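Local coordinates for putative ManD family dehydratase (PDB 3T6C), which catalyses, with low activity and one magnesium ion per subunit, the dehydration of D-gluconate to 2-dehydro-3-deoxy-D-gluconate, at residues F64-Y69 / G423-T428; D143-Y148 / P369-Q374; I215-E220 / A430-G435. All coordinates share one frame; numbering follows the deposited sequence. Where two conformers were deposited one is given.

Contact 1 (F64-Y69 / G423-T428). With GCO (D-gluconic acid), chain D.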
loop_
_atom_site.group_PDB
_atom_site.type_symbol
_atom_site.label_atom_id
_atom_site.label_comp_id
_atom_site.label_asym_id
_atom_site.label_seq_id
_atom_site.Cartn_x
_atom_site.Cartn_y
_atom_site.Cartn_z
ATOM N N PHE A 64 9.571 6.822 38.229
ATOM C CA PHE A 64 8.154 6.875 37.783
ATOM C C PHE A 64 7.535 7.406 39.062
ATOM O O PHE A 64 7.199 6.651 40.012
ATOM C CB PHE A 64 7.743 5.427 37.521
ATOM C CG PHE A 64 6.304 5.199 37.157
ATOM C CD1 PHE A 64 5.389 6.236 37.019
ATOM C CD2 PHE A 64 5.881 3.871 36.974
ATOM C CE1 PHE A 64 4.055 5.995 36.684
ATOM C CE2 PHE A 64 4.536 3.582 36.640
ATOM C CZ PHE A 64 3.606 4.660 36.511
ATOM N N THR A 65 7.282 8.711 39.053
ATOM C CA THR A 65 6.986 9.406 40.325
ATOM C C THR A 65 5.652 8.971 40.926
ATOM O O THR A 65 5.483 8.944 42.156
ATOM C CB THR A 65 7.137 10.969 40.134
ATOM O OG1 THR A 65 7.139 11.615 41.416
ATOM C CG2 THR A 65 5.953 11.570 39.341
ATOM N N GLN A 66 4.710 8.581 40.065
ATOM C CA GLN A 66 3.371 8.228 40.542
ATOM C C GLN A 66 3.270 6.858 41.150
ATOM O O GLN A 66 2.246 6.475 41.701
ATOM C CB GLN A 66 2.363 8.304 39.403
ATOM C CG GLN A 66 2.197 9.725 38.752
ATOM C CD GLN A 66 3.196 10.068 37.659
ATOM O OE1 GLN A 66 4.125 9.300 37.344
ATOM N NE2 GLN A 66 3.023 11.260 37.065
ATOM N N ARG A 67 4.260 6.056 40.850
ATOM C CA ARG A 67 4.386 4.676 41.303
ATOM C C ARG A 67 5.537 4.224 42.179
ATOM O O ARG A 67 6.066 3.097 41.911
ATOM C CB ARG A 67 3.949 3.685 40.221
ATOM C CG ARG A 67 2.487 3.855 39.694
ATOM C CD ARG A 67 1.492 3.334 40.788
ATOM N NE ARG A 67 0.092 3.235 40.298
ATOM C CZ ARG A 67 -0.737 4.278 40.288
ATOM N NH1 ARG A 67 -0.293 5.475 40.667
ATOM N NH2 ARG A 67 -2.024 4.114 39.909
ATOM N N ILE A 68 6.177 5.164 42.883
ATOM C CA ILE A 68 7.499 4.885 43.453
ATOM C C ILE A 68 7.567 3.575 44.230
ATOM O O ILE A 68 8.596 2.904 44.187
ATOM C CB ILE A 68 7.996 6.058 44.358
ATOM C CG1 ILE A 68 7.132 6.226 45.615
ATOM C CG2 ILE A 68 8.072 7.355 43.519
ATOM C CD1 ILE A 68 7.604 7.391 46.518
ATOM N N TYR A 69 6.501 3.185 44.925
ATOM C CA TYR A 69 6.572 1.955 45.756
ATOM C C TYR A 69 6.480 0.686 44.929
ATOM O O TYR A 69 7.019 -0.354 45.343
ATOM C CB TYR A 69 5.526 1.986 46.869
ATOM C CG TYR A 69 5.763 3.170 47.814
ATOM C CD1 TYR A 69 6.922 3.262 48.537
ATOM C CD2 TYR A 69 4.804 4.170 47.940
ATOM C CE1 TYR A 69 7.155 4.352 49.355
ATOM C CE2 TYR A 69 5.001 5.227 48.787
ATOM C CZ TYR A 69 6.193 5.337 49.460
ATOM O OH TYR A 69 6.400 6.458 50.289
ATOM N N GLY A 423 1.368 8.680 47.592
ATOM C CA GLY A 423 -0.032 9.036 47.365
ATOM C C GLY A 423 -0.491 8.999 45.914
ATOM O O GLY A 423 0.301 8.809 45.000
ATOM N N ASN A 424 -1.803 9.127 45.716
ATOM C CA ASN A 424 -2.374 9.162 44.372
ATOM C C ASN A 424 -2.496 10.620 43.898
ATOM O O ASN A 424 -3.145 11.428 44.537
ATOM C CB ASN A 424 -3.757 8.548 44.451
ATOM C CG ASN A 424 -3.716 7.021 44.620
ATOM O OD1 ASN A 424 -2.911 6.335 43.995
ATOM N ND2 ASN A 424 -4.607 6.497 45.440
ATOM N N PRO A 425 -1.948 10.939 42.704
ATOM C CA PRO A 425 -2.074 12.323 42.248
ATOM C C PRO A 425 -3.503 12.694 41.937
ATOM O O PRO A 425 -4.294 11.852 41.595
ATOM C CB PRO A 425 -1.242 12.357 40.951
ATOM C CG PRO A 425 -0.894 11.003 40.637
ATOM C CD PRO A 425 -1.112 10.098 41.833
ATOM N N THR A 426 -3.855 13.942 42.156
ATOM C CA THR A 426 -5.182 14.382 41.778
ATOM C C THR A 426 -5.313 14.829 40.324
ATOM O O THR A 426 -6.424 14.812 39.761
ATOM C CB THR A 426 -5.720 15.433 42.751
ATOM O OG1 THR A 426 -4.802 16.512 42.771
ATOM C CG2 THR A 426 -5.809 14.876 44.169
ATOM N N TRP A 427 -4.248 15.344 39.708
ATOM C CA TRP A 427 -4.403 15.954 38.389
ATOM C C TRP A 427 -4.727 14.940 37.301
ATOM O O TRP A 427 -5.186 15.307 36.215
ATOM C CB TRP A 427 -3.113 16.710 37.995
ATOM C CG TRP A 427 -1.929 15.807 37.708
ATOM C CD1 TRP A 427 -1.008 15.363 38.612
ATOM C CD2 TRP A 427 -1.523 15.273 36.422
ATOM N NE1 TRP A 427 -0.083 14.565 37.988
ATOM C CE2 TRP A 427 -0.352 14.504 36.643
ATOM C CE3 TRP A 427 -2.019 15.392 35.110
ATOM C CZ2 TRP A 427 0.336 13.845 35.589
ATOM C CZ3 TRP A 427 -1.332 14.715 34.061
ATOM C CH2 TRP A 427 -0.163 13.969 34.323
ATOM N N THR A 428 -4.535 13.651 37.609
ATOM C CA THR A 428 -4.738 12.603 36.596
ATOM C C THR A 428 -6.204 12.168 36.561
ATOM O O THR A 428 -6.529 11.272 35.761
ATOM C CB THR A 428 -3.880 11.364 36.860
ATOM O OG1 THR A 428 -4.076 10.972 38.233
ATOM C CG2 THR A 428 -2.378 11.683 36.624
HETATM C C1 GCO D . 6.284 17.546 29.918
HETATM C C2 GCO D . 5.287 16.587 30.452
HETATM C C3 GCO D . 5.106 16.626 31.957
HETATM C C4 GCO D . 4.292 15.440 32.431
HETATM C C5 GCO D . 4.809 14.965 33.767
HETATM C C6 GCO D . 4.064 13.758 34.310
HETATM O O1A GCO D . 7.237 17.988 30.624
HETATM O O1B GCO D . 6.253 17.807 28.671
HETATM O O2 GCO D . 4.137 16.629 29.649
HETATM O O3 GCO D . 4.494 17.830 32.240
HETATM O O4 GCO D . 2.943 15.857 32.539
HETATM O O5 GCO D . 6.144 14.648 33.629
HETATM O O6 GCO D . 4.555 13.273 35.544
HETATM O O HOH W 1 2.157 13.308 39.207
HETATM O O HOH W 2 -2.586 6.968 41.214
#

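Contact 2 (D143-Y148 / P369-Q374)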
loop_
_atom_site.group_PDB
_atom_site.type_symbol
_atom_site.label_atom_id
_atom_site.label_comp_id
_atom_site.label_asym_id
_atom_site.label_seq_id
_atom_site.Cartn_x
_atom_site.Cartn_y
_atom_site.Cartn_z
ATOM N N ASP A 143 29.342 21.664 22.276
ATOM C CA ASP A 143 29.925 22.098 23.538
ATOM C C ASP A 143 29.001 22.649 24.599
ATOM O O ASP A 143 29.472 23.140 25.641
ATOM C CB ASP A 143 31.183 22.931 23.348
ATOM C CG ASP A 143 32.329 22.082 22.822
ATOM O OD1 ASP A 143 33.002 21.427 23.676
ATOM O OD2 ASP A 143 32.472 22.027 21.565
ATOM N N GLY A 144 27.705 22.612 24.309
ATOM C CA GLY A 144 26.696 23.068 25.248
ATOM C C GLY A 144 25.403 22.368 24.774
ATOM O O GLY A 144 25.266 22.044 23.589
ATOM N N ILE A 145 24.474 22.147 25.698
ATOM C CA ILE A 145 23.190 21.515 25.374
ATOM C C ILE A 145 22.083 22.569 25.397
ATOM O O ILE A 145 21.782 23.174 26.441
ATOM C CB ILE A 145 22.867 20.420 26.425
ATOM C CG1 ILE A 145 23.859 19.252 26.292
ATOM C CG2 ILE A 145 21.379 19.959 26.342
ATOM C CD1 ILE A 145 24.043 18.683 24.888
ATOM N N ALA A 146 21.482 22.809 24.247
ATOM C CA ALA A 146 20.405 23.817 24.166
ATOM C C ALA A 146 19.159 23.398 24.929
ATOM O O ALA A 146 18.700 22.229 24.852
ATOM C CB ALA A 146 20.079 24.127 22.707
ATOM N N LEU A 147 18.624 24.351 25.692
ATOM C CA LEU A 147 17.508 24.093 26.611
ATOM C C LEU A 147 16.218 24.753 26.140
ATOM O O LEU A 147 16.243 25.863 25.602
ATOM C CB LEU A 147 17.864 24.609 28.022
ATOM C CG LEU A 147 19.198 24.095 28.574
ATOM C CD1 LEU A 147 19.410 24.791 29.946
ATOM C CD2 LEU A 147 19.141 22.594 28.749
ATOM N N TYR A 148 15.059 24.110 26.379
ATOM C CA TYR A 148 13.830 24.885 26.413
ATOM C C TYR A 148 13.214 24.870 27.797
ATOM O O TYR A 148 13.430 23.922 28.564
ATOM C CB TYR A 148 12.794 24.407 25.385
ATOM C CG TYR A 148 11.987 23.120 25.705
ATOM C CD1 TYR A 148 10.793 23.188 26.464
ATOM C CD2 TYR A 148 12.373 21.895 25.197
ATOM C CE1 TYR A 148 10.040 22.030 26.724
ATOM C CE2 TYR A 148 11.596 20.730 25.392
ATOM C CZ TYR A 148 10.467 20.800 26.176
ATOM O OH TYR A 148 9.761 19.634 26.365
ATOM N N PRO A 369 24.371 12.768 17.109
ATOM C CA PRO A 369 24.390 13.760 16.027
ATOM C C PRO A 369 23.014 14.447 15.845
ATOM O O PRO A 369 22.935 15.625 15.486
ATOM C CB PRO A 369 24.711 12.945 14.767
ATOM C CG PRO A 369 25.126 11.631 15.230
ATOM C CD PRO A 369 24.721 11.407 16.667
ATOM N N ASN A 370 21.963 13.674 16.108
ATOM C CA ASN A 370 20.584 14.082 15.937
ATOM C C ASN A 370 19.955 14.727 17.166
ATOM O O ASN A 370 18.737 14.615 17.331
ATOM C CB ASN A 370 19.708 12.957 15.406
ATOM C CG ASN A 370 19.679 11.789 16.325
ATOM O OD1 ASN A 370 20.685 11.417 16.927
ATOM N ND2 ASN A 370 18.523 11.145 16.409
ATOM N N PHE A 371 20.742 15.230 18.095
ATOM C CA PHE A 371 20.136 15.981 19.207
ATOM C C PHE A 371 19.205 17.081 18.720
ATOM O O PHE A 371 19.565 17.838 17.792
ATOM C CB PHE A 371 21.261 16.654 20.009
ATOM C CG PHE A 371 20.755 17.617 21.058
ATOM C CD1 PHE A 371 20.008 17.183 22.152
ATOM C CD2 PHE A 371 21.012 18.978 20.898
ATOM C CE1 PHE A 371 19.548 18.159 23.119
ATOM C CE2 PHE A 371 20.556 19.924 21.824
ATOM C CZ PHE A 371 19.829 19.465 22.943
ATOM N N GLY A 372 17.944 17.072 19.206
ATOM C CA GLY A 372 17.036 18.198 18.971
ATOM C C GLY A 372 16.955 19.356 19.957
ATOM O O GLY A 372 17.371 20.469 19.681
ATOM N N ILE A 373 16.541 19.032 21.178
ATOM C CA ILE A 373 16.441 20.064 22.209
ATOM C C ILE A 373 16.411 19.343 23.555
ATOM O O ILE A 373 16.041 18.157 23.596
ATOM C CB ILE A 373 15.195 20.983 21.969
ATOM C CG1 ILE A 373 15.292 22.245 22.827
ATOM C CG2 ILE A 373 13.898 20.235 22.316
ATOM C CD1 ILE A 373 16.494 23.157 22.401
ATOM N N GLN A 374 16.775 20.055 24.637
ATOM C CA GLN A 374 16.616 19.445 25.978
ATOM C C GLN A 374 15.703 20.275 26.876
ATOM O O GLN A 374 16.056 21.370 27.292
ATOM C CB GLN A 374 17.987 19.308 26.648
ATOM C CG GLN A 374 17.949 18.491 27.980
ATOM C CD GLN A 374 17.161 17.186 27.818
ATOM O OE1 GLN A 374 16.004 17.095 28.290
ATOM N NE2 GLN A 374 17.729 16.212 27.110
#

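Contact 3 (I215-E220 / A430-G435). With EDO (1,2-ethanediol), chain G.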
loop_
_atom_site.group_PDB
_atom_site.type_symbol
_atom_site.label_atom_id
_atom_site.label_comp_id
_atom_site.label_asym_id
_atom_site.label_seq_id
_atom_site.Cartn_x
_atom_site.Cartn_y
_atom_site.Cartn_z
ATOM N N ILE A 215 -10.792 17.084 37.919
ATOM C CA ILE A 215 -10.281 18.382 37.519
ATOM C C ILE A 215 -10.848 18.603 36.116
ATOM O O ILE A 215 -10.435 17.955 35.149
ATOM C CB ILE A 215 -8.723 18.393 37.442
ATOM C CG1 ILE A 215 -8.116 17.835 38.747
ATOM C CG2 ILE A 215 -8.257 19.774 37.097
ATOM C CD1 ILE A 215 -8.606 18.519 40.016
ATOM N N TYR A 216 -11.843 19.487 36.023
ATOM C CA TYR A 216 -12.571 19.722 34.776
ATOM C C TYR A 216 -11.830 20.645 33.832
ATOM O O TYR A 216 -11.147 21.632 34.241
ATOM C CB TYR A 216 -13.988 20.236 35.102
ATOM C CG TYR A 216 -14.871 19.104 35.534
ATOM C CD1 TYR A 216 -14.705 18.493 36.775
ATOM C CD2 TYR A 216 -15.821 18.604 34.667
ATOM C CE1 TYR A 216 -15.514 17.412 37.140
ATOM C CE2 TYR A 216 -16.613 17.521 34.999
ATOM C CZ TYR A 216 -16.456 16.943 36.235
ATOM O OH TYR A 216 -17.233 15.866 36.560
ATOM N N PHE A 217 -11.934 20.309 32.545
ATOM C CA PHE A 217 -11.336 21.150 31.493
ATOM C C PHE A 217 -12.213 21.058 30.284
ATOM O O PHE A 217 -13.070 20.173 30.236
ATOM C CB PHE A 217 -9.910 20.711 31.186
ATOM C CG PHE A 217 -9.839 19.436 30.372
ATOM C CD1 PHE A 217 -10.158 18.205 30.950
ATOM C CD2 PHE A 217 -9.447 19.490 29.042
ATOM C CE1 PHE A 217 -10.099 17.004 30.185
ATOM C CE2 PHE A 217 -9.356 18.318 28.272
ATOM C CZ PHE A 217 -9.676 17.066 28.835
ATOM N N ASP A 218 -12.062 21.988 29.324
ATOM C CA ASP A 218 -12.907 21.997 28.147
ATOM C C ASP A 218 -11.976 21.863 26.944
ATOM O O ASP A 218 -11.332 22.855 26.550
ATOM C CB ASP A 218 -13.740 23.282 28.099
ATOM C CG ASP A 218 -14.731 23.288 26.929
ATOM O OD1 ASP A 218 -14.406 22.807 25.844
ATOM O OD2 ASP A 218 -15.887 23.661 27.095
ATOM N N PRO A 219 -11.967 20.683 26.316
ATOM C CA PRO A 219 -11.080 20.492 25.164
ATOM C C PRO A 219 -11.361 21.441 24.008
ATOM O O PRO A 219 -10.393 21.766 23.328
ATOM C CB PRO A 219 -11.341 19.054 24.705
ATOM C CG PRO A 219 -12.360 18.461 25.612
ATOM C CD PRO A 219 -12.782 19.486 26.644
ATOM N N GLU A 220 -12.614 21.788 23.751
ATOM C CA GLU A 220 -12.964 22.636 22.619
ATOM C C GLU A 220 -12.482 24.052 22.896
ATOM O O GLU A 220 -11.871 24.692 22.022
ATOM C CB GLU A 220 -14.471 22.615 22.375
ATOM C CG GLU A 220 -14.889 21.360 21.542
ATOM C CD GLU A 220 -15.215 20.180 22.380
ATOM O OE1 GLU A 220 -15.418 20.396 23.623
ATOM O OE2 GLU A 220 -15.325 19.032 21.790
ATOM N N ALA A 430 -8.881 13.807 35.050
ATOM C CA ALA A 430 -9.213 14.956 34.199
ATOM C C ALA A 430 -10.522 14.644 33.531
ATOM O O ALA A 430 -10.654 13.590 32.910
ATOM C CB ALA A 430 -8.099 15.153 33.140
ATOM N N ARG A 431 -11.525 15.509 33.714
ATOM C CA ARG A 431 -12.832 15.219 33.140
ATOM C C ARG A 431 -13.273 16.352 32.231
ATOM O O ARG A 431 -12.996 17.524 32.506
ATOM C CB ARG A 431 -13.859 14.976 34.265
ATOM C CG ARG A 431 -13.587 13.694 35.056
ATOM C CD ARG A 431 -14.669 13.490 36.093
ATOM N NE ARG A 431 -14.436 12.319 36.925
ATOM C CZ ARG A 431 -14.845 11.076 36.660
ATOM N NH1 ARG A 431 -15.447 10.757 35.505
ATOM N NH2 ARG A 431 -14.597 10.113 37.554
ATOM N N THR A 432 -13.906 15.992 31.117
ATOM C CA THR A 432 -14.511 17.003 30.216
ATOM C C THR A 432 -15.803 17.517 30.861
ATOM O O THR A 432 -16.241 17.030 31.890
ATOM C CB THR A 432 -14.759 16.421 28.796
ATOM O OG1 THR A 432 -15.755 15.392 28.907
ATOM C CG2 THR A 432 -13.461 15.819 28.234
ATOM N N PRO A 433 -16.420 18.552 30.273
ATOM C CA PRO A 433 -17.564 19.189 30.940
ATOM C C PRO A 433 -18.697 18.238 31.265
ATOM O O PRO A 433 -19.372 18.454 32.254
ATOM C CB PRO A 433 -17.985 20.250 29.914
ATOM C CG PRO A 433 -16.629 20.716 29.405
ATOM C CD PRO A 433 -15.930 19.384 29.153
ATOM N N ASP A 434 -18.912 17.214 30.444
ATOM C CA ASP A 434 -19.988 16.295 30.767
ATOM C C ASP A 434 -19.639 15.242 31.820
ATOM O O ASP A 434 -20.500 14.439 32.191
ATOM C CB ASP A 434 -20.565 15.622 29.507
ATOM C CG ASP A 434 -19.682 14.481 28.971
ATOM O OD1 ASP A 434 -18.473 14.453 29.280
ATOM O OD2 ASP A 434 -20.214 13.673 28.170
ATOM N N GLY A 435 -18.386 15.240 32.288
ATOM C CA GLY A 435 -17.949 14.282 33.292
ATOM C C GLY A 435 -17.118 13.136 32.757
ATOM O O GLY A 435 -16.701 12.269 33.507
HETATM C C1 EDO G . -10.275 25.080 32.255
HETATM O O1 EDO G . -10.428 26.312 32.968
HETATM C C2 EDO G . -10.864 25.256 30.849
HETATM O O2 EDO G . -10.284 24.283 29.948
#

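Contact 1 (F64-Y69 / G423-T428)
Q66 lays its CG against the ring of P425, with 3.8 Å between Q66 CG and P425 CG. The two side chains cross at about a right angle. The glutamine chain then turns about its CB-CG bond (chi2 85°), which brings its amide to the edge of the W427 indole. Q66 NE2 lies near the indole plane, 4.0 Å from W427 CZ2. No hydrogen bond joins the two segments directly; a water bridges Q66 and W427, and gluconate touches both. Q66 NE2 donates to O6 of D-gluconate at 3.0 Å, with an N-H...O angle of 142°. It also gives a weak bond to the water, which accepts more firmly from W427 NE1 at 2.8 Å. This water lies in the plane of the indole. W427 CZ2 reaches C6 of the sugar acid at 3.9 Å, so both segments touch the same end of the ligand. A second water accepts from R67 NH1 and lies within hydrogen-bonding reach of N424 OD1. R67 NH1 also donates to the backbone O of Q66 at 2.9 Å, in the guanidinium plane but from above the carbonyl plane. The second subunit takes N424 ND2 at its Y78 O and R67 NH2 at its S101, and it covers W427 with its Y103. Within the chain, R67 is the N-cap of helix 68-83, F64 packs on helix 108-129, and I68 on strand 29-37. P425 and W427 rest on helix 189-192, so the contact joins the N-terminal domain to the C-terminal tail beside the gluconate pocket.

Contact 2 (D143-Y148 / P369-Q374)
Q374 N donates to A146 O at 2.9 Å. Y148 N returns a bond to Q374 O at 3.1 Å. The two bonds hold Q374 from both its backbone N and its backbone O. They make L147 and Q374 a parallel bridge pair, and L147 CA adds a CA-H...O contact to Q374 O at 3.2 Å. The bridge joins strand 145-151 to strand 374-375, a first-to-last strand pairing that closes the (beta/alpha)7beta barrel of the enolase superfamily.

Outside the bridge the side chains meet by carbon atoms, with A146 O set against the F371 edge and I373 CD1. The F371 ring points at the strand with its edge, and A146 O lies in the ring plane, 3.5 Å from F371 CZ. F371 CG is anti to its backbone N (chi1 172°), which carries the ring out to A146. In one of its two modelled conformers, I145 places CG2 3.5 Å from Q374 CB and also near F371 CZ. I373 folds its CD1 back over A146, 3.7 Å from A146 CB. Its CG2 meets Y148 CD2 at 3.7 Å, at the edge of the tyrosine ring. The two side chains cross at about a right angle.

Q374 shares a face of the sheet with L147, and its amide NE2 is bound by D365 of helix 355-367. Y173 of strand 173-176 packs on A146, Y148 and I373. The Y148 side chain comes about 3 Å from those of R319 and E375, both substrate-binding residues.

The hydrogen bonds across this contact are all backbone bonds. Side-chain polarity plays no part in the pairing itself; the backbone bonds probably help to place Y148 next to R319 and E375.

Contact 3 (I215-E220 / A430-G435)
The Y216 side chain crosses that of R431 obliquely and reaches the turn that follows it. Its CB lies 3.9 Å from R431 O, and CG is equally near that oxygen. CD2 and CE2 each come to 3.2 Å from T432 O, which lies oblique to the ring. CE1 is near R431 CB and CD. R431 CB lies over one face, offset toward the rim, in a CH-pi contact 15° off the ring normal. At the tip, OH is 3.5 Å from R431 CD and also near G435 CA; its hydrogen bond goes to A212 O.

The arginine chain is extended from CG to NE. Its NH1 donates to G435 O, nearly in the guanidinium plane. This bond braces the type I turn T432-G435, which is closed by G435 N to T432 O.

The backbones pair as parallel strands. R431 N donates to I215 O, and F217 N to R431 O, both at 3.0 Å. F217 sets CE1 against A430 CB and CZ against T432 CG2. Its chi1 of 75° brings F217 CD1 near R431 O, oblique to the ring. P219 and P433 meet tip to tip, 4.0 Å between their CD atoms. D218, the N-cap of helix 219-237, takes a weak capping bond from E220 N at OD1, which also accepts from A221 N.

The contact therefore pairs strand 430-431 with strand 215-216 by two backbone bonds, and T432 and P433 pack on P219 at the start of helix 219-237. The charged groups find further partners in salt bridges: R431 with D93 of the second subunit, D218 with K205.

Contact 2 is fully buried in the barrel sheet. Contact 3 is buried as well but lies farther out, its centre about 25 Å from the chain centre, in a small separate sheet. Contact 1 is partly buried, at the ligand and a subunit interface. Contacts 1 and 3 share the C-terminal tail and touch where T426 O meets I215 CG1 at 3.6 Å. Contact 2 stays apart from both, on the opposite side of the chain centre. Contacts 2 and 3 each rest on parallel strand bonds. Contact 1 has no direct hydrogen bond across; it relies on water and on packing, with gluconate touching both segments, in keeping with its place at the pocket.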